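Local coordinates for putative DD-carboxypeptidase TP_0574 (Treponema pallidum, PDB 1O75), which has zinc-stimulated carboxypeptidase activity on synthetic depsipeptides, binds penicillin, and may lower peptidoglycan cross-linking as a membrane lipoprotein of the syphilis spirochaete, at residues Thr8-Tyr20 and Lys173-Asn185. The protein carries 2 engineered substitutions. Sequence-based numbering, arbitrary orientation.
Sequences TSYGYATLSYADY and KFHFVEDSRVTEN. Engineered in segment 8-20: Ser9 (natural residue His).
Tyr12 and Val177 form an antiparallel hydrogen-bonded pair: Val177 N reaches Tyr12 O at 2.9 Å, and Val177 O accepts from Tyr12 N. Asp179 N continues the ladder by donating to Tyr10 O, and Thr14 N meets Phe174 O at 2.7 Å. Between them, Gly11 CA lies 3.3 Å from Val177 O in a CA-H...O contact.

Among the packing contacts, Val182 sets CG2 over one face of the Tyr12 ring, a CH-pi contact 3.9 Å from the centroid. Phe176 turns its ring edge to Gly11 N and Ala13 CB, its chi1 of 178° placing CG on the far side from the backbone N. The backbone at Thr183 CA and Glu184 N lies over one face of the Tyr10 ring.

For the polar groups, Asp179 OD2 approaches the Tyr12 ring edge, its carboxylate gripped side-on by Arg181 NE and NH2. One water joins Tyr10 N to Glu178 OE1; OE2 of the same carboxylate makes a salt bridge to Lys167. A second joins Thr14 OG1, also bonded to Lys156 O, to His175 ND1.

Within Tp47 domain a, strand 8-16 is thus paired between 143-163 and the short 177-178, which adds to the mixed sheet, with backbone bonds setting the register and bridging waters extending the polar contact.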
ATOM      1  N   THR B   8      -4.426   2.495  47.488  1.00 67.27           N
ATOM      2  CA  THR B   8      -3.734   2.672  46.217  1.00 63.45           C
ATOM      3  C   THR B   8      -4.778   2.998  45.156  1.00 61.01           C
ATOM      4  O   THR B   8      -5.790   2.300  45.051  1.00 60.79           O
ATOM      5  CB  THR B   8      -3.002   1.374  45.793  1.00 63.81           C
ATOM      6  OG1 THR B   8      -1.938   1.096  46.712  1.00 62.61           O
ATOM      7  CG2 THR B   8      -2.434   1.512  44.379  1.00 62.71           C
ATOM      8  N   SER B   9      -4.548   4.059  44.382  1.00 57.37           N
ATOM      9  CA  SER B   9      -5.485   4.427  43.321  1.00 55.49           C
ATOM     10  C   SER B   9      -4.960   3.980  41.949  1.00 53.23           C
ATOM     11  O   SER B   9      -3.752   3.959  41.706  1.00 52.62           O
ATOM     12  CB  SER B   9      -5.739   5.932  43.329  1.00 55.94           C
ATOM     13  OG  SER B   9      -4.526   6.649  43.384  1.00 60.21           O
ATOM     14  N   TYR B  10      -5.884   3.630  41.063  1.00 50.43           N
ATOM     15  CA  TYR B  10      -5.544   3.147  39.737  1.00 48.42           C
ATOM     16  C   TYR B  10      -6.107   4.008  38.611  1.00 47.00           C
ATOM     17  O   TYR B  10      -7.238   4.475  38.690  1.00 47.29           O
ATOM     18  CB  TYR B  10      -6.040   1.711  39.577  1.00 48.69           C
ATOM     19  CG  TYR B  10      -5.436   0.750  40.582  1.00 50.94           C
ATOM     20  CD1 TYR B  10      -6.006   0.570  41.846  1.00 51.15           C
ATOM     21  CD2 TYR B  10      -4.291   0.020  40.269  1.00 49.52           C
ATOM     22  CE1 TYR B  10      -5.450  -0.319  42.767  1.00 50.95           C
ATOM     23  CE2 TYR B  10      -3.727  -0.866  41.175  1.00 49.64           C
ATOM     24  CZ  TYR B  10      -4.309  -1.033  42.419  1.00 51.76           C
ATOM     25  OH  TYR B  10      -3.745  -1.914  43.303  1.00 51.16           O
ATOM     26  N   GLY B  11      -5.305   4.210  37.568  1.00 42.71           N
ATOM     27  CA  GLY B  11      -5.738   5.010  36.442  1.00 40.40           C
ATOM     28  C   GLY B  11      -4.640   5.182  35.403  1.00 40.29           C
ATOM     29  O   GLY B  11      -3.723   4.352  35.295  1.00 37.63           O
ATOM     30  N   TYR B  12      -4.741   6.261  34.634  1.00 38.22           N
ATOM     31  CA  TYR B  12      -3.770   6.567  33.596  1.00 36.98           C
ATOM     32  C   TYR B  12      -2.992   7.812  33.939  1.00 36.89           C
ATOM     33  O   TYR B  12      -3.516   8.742  34.558  1.00 37.28           O
ATOM     34  CB  TYR B  12      -4.472   6.763  32.246  1.00 36.52           C
ATOM     35  CG  TYR B  12      -4.978   5.475  31.637  1.00 37.43           C
ATOM     36  CD1 TYR B  12      -4.087   4.501  31.191  1.00 35.93           C
ATOM     37  CD2 TYR B  12      -6.349   5.222  31.517  1.00 37.75           C
ATOM     38  CE1 TYR B  12      -4.545   3.305  30.640  1.00 38.92           C
ATOM     39  CE2 TYR B  12      -6.817   4.026  30.971  1.00 39.04           C
ATOM     40  CZ  TYR B  12      -5.909   3.071  30.533  1.00 38.90           C
ATOM     41  OH  TYR B  12      -6.354   1.877  30.008  1.00 40.56           O
ATOM     42  N   ALA B  13      -1.735   7.829  33.519  1.00 35.06           N
ATOM     43  CA  ALA B  13      -0.860   8.963  33.760  1.00 35.41           C
ATOM     44  C   ALA B  13      -0.030   9.215  32.509  1.00 34.49           C
ATOM     45  O   ALA B  13       0.198   8.309  31.709  1.00 36.74           O
ATOM     46  CB  ALA B  13       0.054   8.688  34.955  1.00 34.37           C
ATOM     47  N   THR B  14       0.427  10.444  32.356  1.00 33.69           N
ATOM     48  CA  THR B  14       1.211  10.836  31.205  1.00 33.90           C
ATOM     49  C   THR B  14       2.684  10.783  31.570  1.00 34.66           C
ATOM     50  O   THR B  14       3.117  11.501  32.470  1.00 35.89           O
ATOM     51  CB  THR B  14       0.824  12.259  30.755  1.00 32.46           C
ATOM     52  OG1 THR B  14      -0.527  12.235  30.286  1.00 33.35           O
ATOM     53  CG2 THR B  14       1.729  12.758  29.640  1.00 33.89           C
ATOM     54  N   LEU B  15       3.438   9.910  30.891  1.00 30.48           N
ATOM     55  CA  LEU B  15       4.875   9.776  31.155  1.00 30.33           C
ATOM     56  C   LEU B  15       5.719  10.064  29.921  1.00 27.64           C
ATOM     57  O   LEU B  15       5.378   9.662  28.797  1.00 27.22           O
ATOM     58  CB  LEU B  15       5.206   8.338  31.638  1.00 30.31           C
ATOM     59  CG  LEU B  15       4.905   7.881  33.073  1.00 33.87           C
ATOM     60  CD1 LEU B  15       3.412   7.974  33.353  1.00 34.25           C
ATOM     61  CD2 LEU B  15       5.395   6.424  33.244  1.00 31.85           C
ATOM     62  N   SER B  16       6.818  10.768  30.131  1.00 26.77           N
ATOM     63  CA  SER B  16       7.751  11.049  29.064  1.00 28.45           C
ATOM     64  C   SER B  16       8.399   9.706  28.683  1.00 28.16           C
ATOM     65  O   SER B  16       8.332   8.745  29.440  1.00 26.72           O
ATOM     66  CB  SER B  16       8.841  11.977  29.562  1.00 29.95           C
ATOM     67  OG  SER B  16       9.663  11.295  30.492  1.00 31.11           O
ATOM     68  N   TYR B  17       9.025   9.643  27.520  1.00 28.47           N
ATOM     69  CA  TYR B  17       9.684   8.400  27.130  1.00 29.52           C
ATOM     70  C   TYR B  17      10.715   7.988  28.197  1.00 30.86           C
ATOM     71  O   TYR B  17      10.791   6.804  28.564  1.00 29.31           O
ATOM     72  CB  TYR B  17      10.367   8.566  25.778  1.00 26.93           C
ATOM     73  CG  TYR B  17       9.395   8.517  24.627  1.00 29.78           C
ATOM     74  CD1 TYR B  17       8.624   7.379  24.398  1.00 31.09           C
ATOM     75  CD2 TYR B  17       9.297   9.576  23.726  1.00 32.69           C
ATOM     76  CE1 TYR B  17       7.794   7.284  23.298  1.00 33.63           C
ATOM     77  CE2 TYR B  17       8.462   9.493  22.610  1.00 35.12           C
ATOM     78  CZ  TYR B  17       7.721   8.343  22.406  1.00 36.33           C
ATOM     79  OH  TYR B  17       6.911   8.243  21.295  1.00 41.62           O
ATOM     80  N   ALA B  18      11.496   8.944  28.698  1.00 28.17           N
ATOM     81  CA  ALA B  18      12.485   8.605  29.742  1.00 30.84           C
ATOM     82  C   ALA B  18      11.811   8.087  31.026  1.00 31.11           C
ATOM     83  O   ALA B  18      12.273   7.092  31.620  1.00 31.33           O
ATOM     84  CB  ALA B  18      13.372   9.804  30.048  1.00 31.19           C
ATOM     85  N   ASP B  19      10.729   8.743  31.454  1.00 31.02           N
ATOM     86  CA  ASP B  19       9.990   8.317  32.652  1.00 30.90           C
ATOM     87  C   ASP B  19       9.476   6.891  32.475  1.00 31.05           C
ATOM     88  O   ASP B  19       9.425   6.099  33.429  1.00 28.76           O
ATOM     89  CB  ASP B  19       8.720   9.153  32.904  1.00 36.19           C
ATOM     90  CG  ASP B  19       8.991  10.604  33.276  1.00 42.24           C
ATOM     91  OD1 ASP B  19       9.958  10.877  34.020  1.00 38.60           O
ATOM     92  OD2 ASP B  19       8.176  11.464  32.827  1.00 46.95           O
ATOM     93  N   TYR B  20       9.017   6.578  31.269  1.00 27.61           N
ATOM     94  CA  TYR B  20       8.455   5.251  31.014  1.00 27.74           C
ATOM     95  C   TYR B  20       9.521   4.149  30.986  1.00 26.35           C
ATOM     96  O   TYR B  20       9.372   3.107  31.610  1.00 27.00           O
ATOM     97  CB  TYR B  20       7.701   5.242  29.663  1.00 25.72           C
ATOM     98  CG  TYR B  20       7.003   3.934  29.359  1.00 25.81           C
ATOM     99  CD1 TYR B  20       7.702   2.840  28.825  1.00 26.27           C
ATOM    100  CD2 TYR B  20       5.668   3.749  29.700  1.00 26.31           C
ATOM    101  CE1 TYR B  20       7.087   1.611  28.657  1.00 23.58           C
ATOM    102  CE2 TYR B  20       5.047   2.512  29.539  1.00 26.17           C
ATOM    103  CZ  TYR B  20       5.760   1.454  29.022  1.00 24.81           C
ATOM    104  OH  TYR B  20       5.149   0.235  28.880  1.00 25.66           O
ATOM    105  N   LYS B 173       1.951  16.433  38.485  1.00 51.14           N
ATOM    106  CA  LYS B 173       3.133  16.251  37.651  1.00 49.66           C
ATOM    107  C   LYS B 173       3.019  15.256  36.490  1.00 46.84           C
ATOM    108  O   LYS B 173       3.701  15.404  35.478  1.00 45.14           O
ATOM    109  CB  LYS B 173       4.304  15.851  38.551  1.00 52.42           C
ATOM    110  CG  LYS B 173       4.723  16.930  39.544  1.00 55.81           C
ATOM    111  CD  LYS B 173       5.589  17.988  38.861  1.00 58.26           C
ATOM    112  CE  LYS B 173       6.101  19.018  39.859  1.00 61.45           C
ATOM    113  NZ  LYS B 173       7.066  19.972  39.235  1.00 61.71           N
ATOM    114  N   PHE B 174       2.172  14.247  36.633  1.00 44.10           N
ATOM    115  CA  PHE B 174       2.020  13.243  35.583  1.00 44.04           C
ATOM    116  C   PHE B 174       0.593  13.116  35.077  1.00 43.83           C
ATOM    117  O   PHE B 174       0.208  12.071  34.545  1.00 42.57           O
ATOM    118  CB  PHE B 174       2.515  11.876  36.083  1.00 42.35           C
ATOM    119  CG  PHE B 174       3.949  11.887  36.536  1.00 40.86           C
ATOM    120  CD1 PHE B 174       4.269  12.104  37.877  1.00 41.99           C
ATOM    121  CD2 PHE B 174       4.985  11.739  35.617  1.00 40.38           C
ATOM    122  CE1 PHE B 174       5.606  12.178  38.294  1.00 41.10           C
ATOM    123  CE2 PHE B 174       6.323  11.811  36.020  1.00 40.56           C
ATOM    124  CZ  PHE B 174       6.638  12.033  37.364  1.00 40.34           C
ATOM    125  N   HIS B 175      -0.191  14.178  35.254  1.00 43.68           N
ATOM    126  CA  HIS B 175      -1.573  14.202  34.804  1.00 45.49           C
ATOM    127  C   HIS B 175      -2.328  12.937  35.154  1.00 43.96           C
ATOM    128  O   HIS B 175      -3.107  12.426  34.356  1.00 44.48           O
ATOM    129  CB  HIS B 175      -1.620  14.441  33.291  1.00 49.87           C
ATOM    130  CG  HIS B 175      -0.964  15.721  32.868  1.00 57.30           C
ATOM    131  ND1 HIS B 175      -0.861  16.109  31.547  1.00 59.97           N
ATOM    132  CD2 HIS B 175      -0.361  16.696  33.592  1.00 59.26           C
ATOM    133  CE1 HIS B 175      -0.221  17.264  31.477  1.00 60.34           C
ATOM    134  NE2 HIS B 175       0.092  17.642  32.704  1.00 60.61           N
ATOM    135  N   PHE B 176      -2.097  12.423  36.356  1.00 42.98           N
ATOM    136  CA  PHE B 176      -2.782  11.220  36.786  1.00 42.72           C
ATOM    137  C   PHE B 176      -4.280  11.442  36.889  1.00 44.13           C
ATOM    138  O   PHE B 176      -4.729  12.448  37.443  1.00 43.63           O
ATOM    139  CB  PHE B 176      -2.260  10.759  38.148  1.00 41.91           C
ATOM    140  CG  PHE B 176      -2.965   9.548  38.679  1.00 40.69           C
ATOM    141  CD1 PHE B 176      -2.931   8.339  37.976  1.00 39.42           C
ATOM    142  CD2 PHE B 176      -3.687   9.615  39.869  1.00 40.31           C
ATOM    143  CE1 PHE B 176      -3.606   7.213  38.445  1.00 37.70           C
ATOM    144  CE2 PHE B 176      -4.367   8.496  40.351  1.00 41.86           C
ATOM    145  CZ  PHE B 176      -4.330   7.286  39.635  1.00 41.14           C
ATOM    146  N   VAL B 177      -5.042  10.490  36.360  1.00 44.90           N
ATOM    147  CA  VAL B 177      -6.498  10.526  36.397  1.00 46.61           C
ATOM    148  C   VAL B 177      -6.987   9.123  36.734  1.00 46.65           C
ATOM    149  O   VAL B 177      -6.697   8.175  36.002  1.00 43.77           O
ATOM    150  CB  VAL B 177      -7.086  10.929  35.029  1.00 48.52           C
ATOM    151  CG1 VAL B 177      -8.601  10.812  35.061  1.00 48.96           C
ATOM    152  CG2 VAL B 177      -6.660  12.345  34.679  1.00 48.82           C
ATOM    153  N   GLU B 178      -7.714   8.980  37.839  1.00 46.98           N
ATOM    154  CA  GLU B 178      -8.210   7.665  38.225  1.00 49.62           C
ATOM    155  C   GLU B 178      -9.100   7.121  37.132  1.00 49.24           C
ATOM    156  O   GLU B 178      -9.737   7.884  36.414  1.00 50.82           O
ATOM    157  CB  GLU B 178      -8.984   7.730  39.546  1.00 51.50           C
ATOM    158  CG  GLU B 178      -8.100   7.885  40.774  1.00 54.13           C
ATOM    159  CD  GLU B 178      -8.863   7.685  42.084  1.00 56.94           C
ATOM    160  OE1 GLU B 178      -9.467   6.607  42.284  1.00 57.05           O
ATOM    161  OE2 GLU B 178      -8.850   8.610  42.920  1.00 59.84           O
ATOM    162  N   ASP B 179      -9.150   5.800  37.004  1.00 49.09           N
ATOM    163  CA  ASP B 179      -9.966   5.178  35.971  1.00 51.01           C
ATOM    164  C   ASP B 179     -10.318   3.746  36.356  1.00 52.36           C
ATOM    165  O   ASP B 179      -9.430   2.905  36.526  1.00 53.92           O
ATOM    166  CB  ASP B 179      -9.202   5.191  34.648  1.00 50.91           C
ATOM    167  CG  ASP B 179     -10.087   4.872  33.465  1.00 51.46           C
ATOM    168  OD1 ASP B 179     -10.774   3.829  33.490  1.00 52.18           O
ATOM    169  OD2 ASP B 179     -10.088   5.670  32.507  1.00 51.31           O
ATOM    170  N   SER B 180     -11.610   3.465  36.485  1.00 51.94           N
ATOM    171  CA  SER B 180     -12.074   2.136  36.879  1.00 53.20           C
ATOM    172  C   SER B 180     -11.675   1.022  35.918  1.00 52.94           C
ATOM    173  O   SER B 180     -11.832  -0.153  36.232  1.00 53.56           O
ATOM    174  CB  SER B 180     -13.595   2.131  37.028  1.00 54.87           C
ATOM    175  OG  SER B 180     -14.224   2.269  35.762  1.00 56.28           O
ATOM    176  N   ARG B 181     -11.187   1.379  34.739  1.00 52.36           N
ATOM    177  CA  ARG B 181     -10.760   0.369  33.780  1.00 51.26           C
ATOM    178  C   ARG B 181      -9.387  -0.194  34.182  1.00 49.85           C
ATOM    179  O   ARG B 181      -9.016  -1.303  33.788  1.00 49.26           O
ATOM    180  CB  ARG B 181     -10.700   0.974  32.380  1.00 52.00           C
ATOM    181  CG  ARG B 181     -12.070   1.367  31.843  1.00 55.52           C
ATOM    182  CD  ARG B 181     -11.965   2.044  30.499  1.00 54.62           C
ATOM    183  NE  ARG B 181     -11.342   3.357  30.607  1.00 56.96           N
ATOM    184  CZ  ARG B 181     -11.050   4.122  29.562  1.00 58.20           C
ATOM    185  NH1 ARG B 181     -11.320   3.695  28.333  1.00 58.06           N
ATOM    186  NH2 ARG B 181     -10.506   5.319  29.744  1.00 58.15           N
ATOM    187  N   VAL B 182      -8.643   0.575  34.973  1.00 47.90           N
ATOM    188  CA  VAL B 182      -7.326   0.142  35.439  1.00 46.43           C
ATOM    189  C   VAL B 182      -7.404  -0.433  36.859  1.00 46.70           C
ATOM    190  O   VAL B 182      -7.881   0.237  37.768  1.00 46.11           O
ATOM    191  CB  VAL B 182      -6.331   1.314  35.455  1.00 44.18           C
ATOM    192  CG1 VAL B 182      -4.950   0.816  35.880  1.00 43.15           C
ATOM    193  CG2 VAL B 182      -6.270   1.964  34.070  1.00 42.93           C
ATOM    194  N   THR B 183      -6.933  -1.668  37.034  1.00 45.80           N
ATOM    195  CA  THR B 183      -6.924  -2.342  38.336  1.00 46.36           C
ATOM    196  C   THR B 183      -5.544  -2.966  38.581  1.00 47.75           C
ATOM    197  O   THR B 183      -4.640  -2.842  37.749  1.00 46.11           O
ATOM    198  CB  THR B 183      -7.953  -3.482  38.393  1.00 46.18           C
ATOM    199  OG1 THR B 183      -7.496  -4.572  37.584  1.00 46.95           O
ATOM    200  CG2 THR B 183      -9.308  -3.009  37.874  1.00 45.72           C
ATOM    201  N   GLU B 184      -5.383  -3.659  39.707  1.00 47.09           N
ATOM    202  CA  GLU B 184      -4.099  -4.284  40.021  1.00 47.10           C
ATOM    203  C   GLU B 184      -3.744  -5.390  39.027  1.00 44.46           C
ATOM    204  O   GLU B 184      -2.598  -5.813  38.953  1.00 45.23           O
ATOM    205  CB  GLU B 184      -4.120  -4.873  41.441  1.00 49.83           C
ATOM    206  CG  GLU B 184      -4.915  -6.164  41.562  1.00 53.83           C
ATOM    207  CD  GLU B 184      -5.016  -6.669  42.992  1.00 58.81           C
ATOM    208  OE1 GLU B 184      -3.968  -6.744  43.678  1.00 59.00           O
ATOM    209  OE2 GLU B 184      -6.148  -7.002  43.422  1.00 59.92           O
ATOM    210  N   ASN B 185      -4.723  -5.863  38.268  1.00 43.20           N
ATOM    211  CA  ASN B 185      -4.476  -6.935  37.307  1.00 42.66           C
ATOM    212  C   ASN B 185      -4.275  -6.464  35.866  1.00 40.13           C
ATOM    213  O   ASN B 185      -4.139  -7.287  34.965  1.00 39.86           O
ATOM    214  CB  ASN B 185      -5.638  -7.924  37.326  1.00 45.66           C
ATOM    215  CG  ASN B 185      -5.761  -8.653  38.649  1.00 50.00           C
ATOM    216  OD1 ASN B 185      -6.870  -8.914  39.116  1.00 51.68           O
ATOM    217  ND2 ASN B 185      -4.622  -8.995  39.255  1.00 49.88           N
TER
HETATM  218  O   HOH W   1      -8.404   4.056  42.065  1.00 57.41           O
HETATM  219  O   HOH W   2      -1.388  14.552  29.130  1.00 43.31           O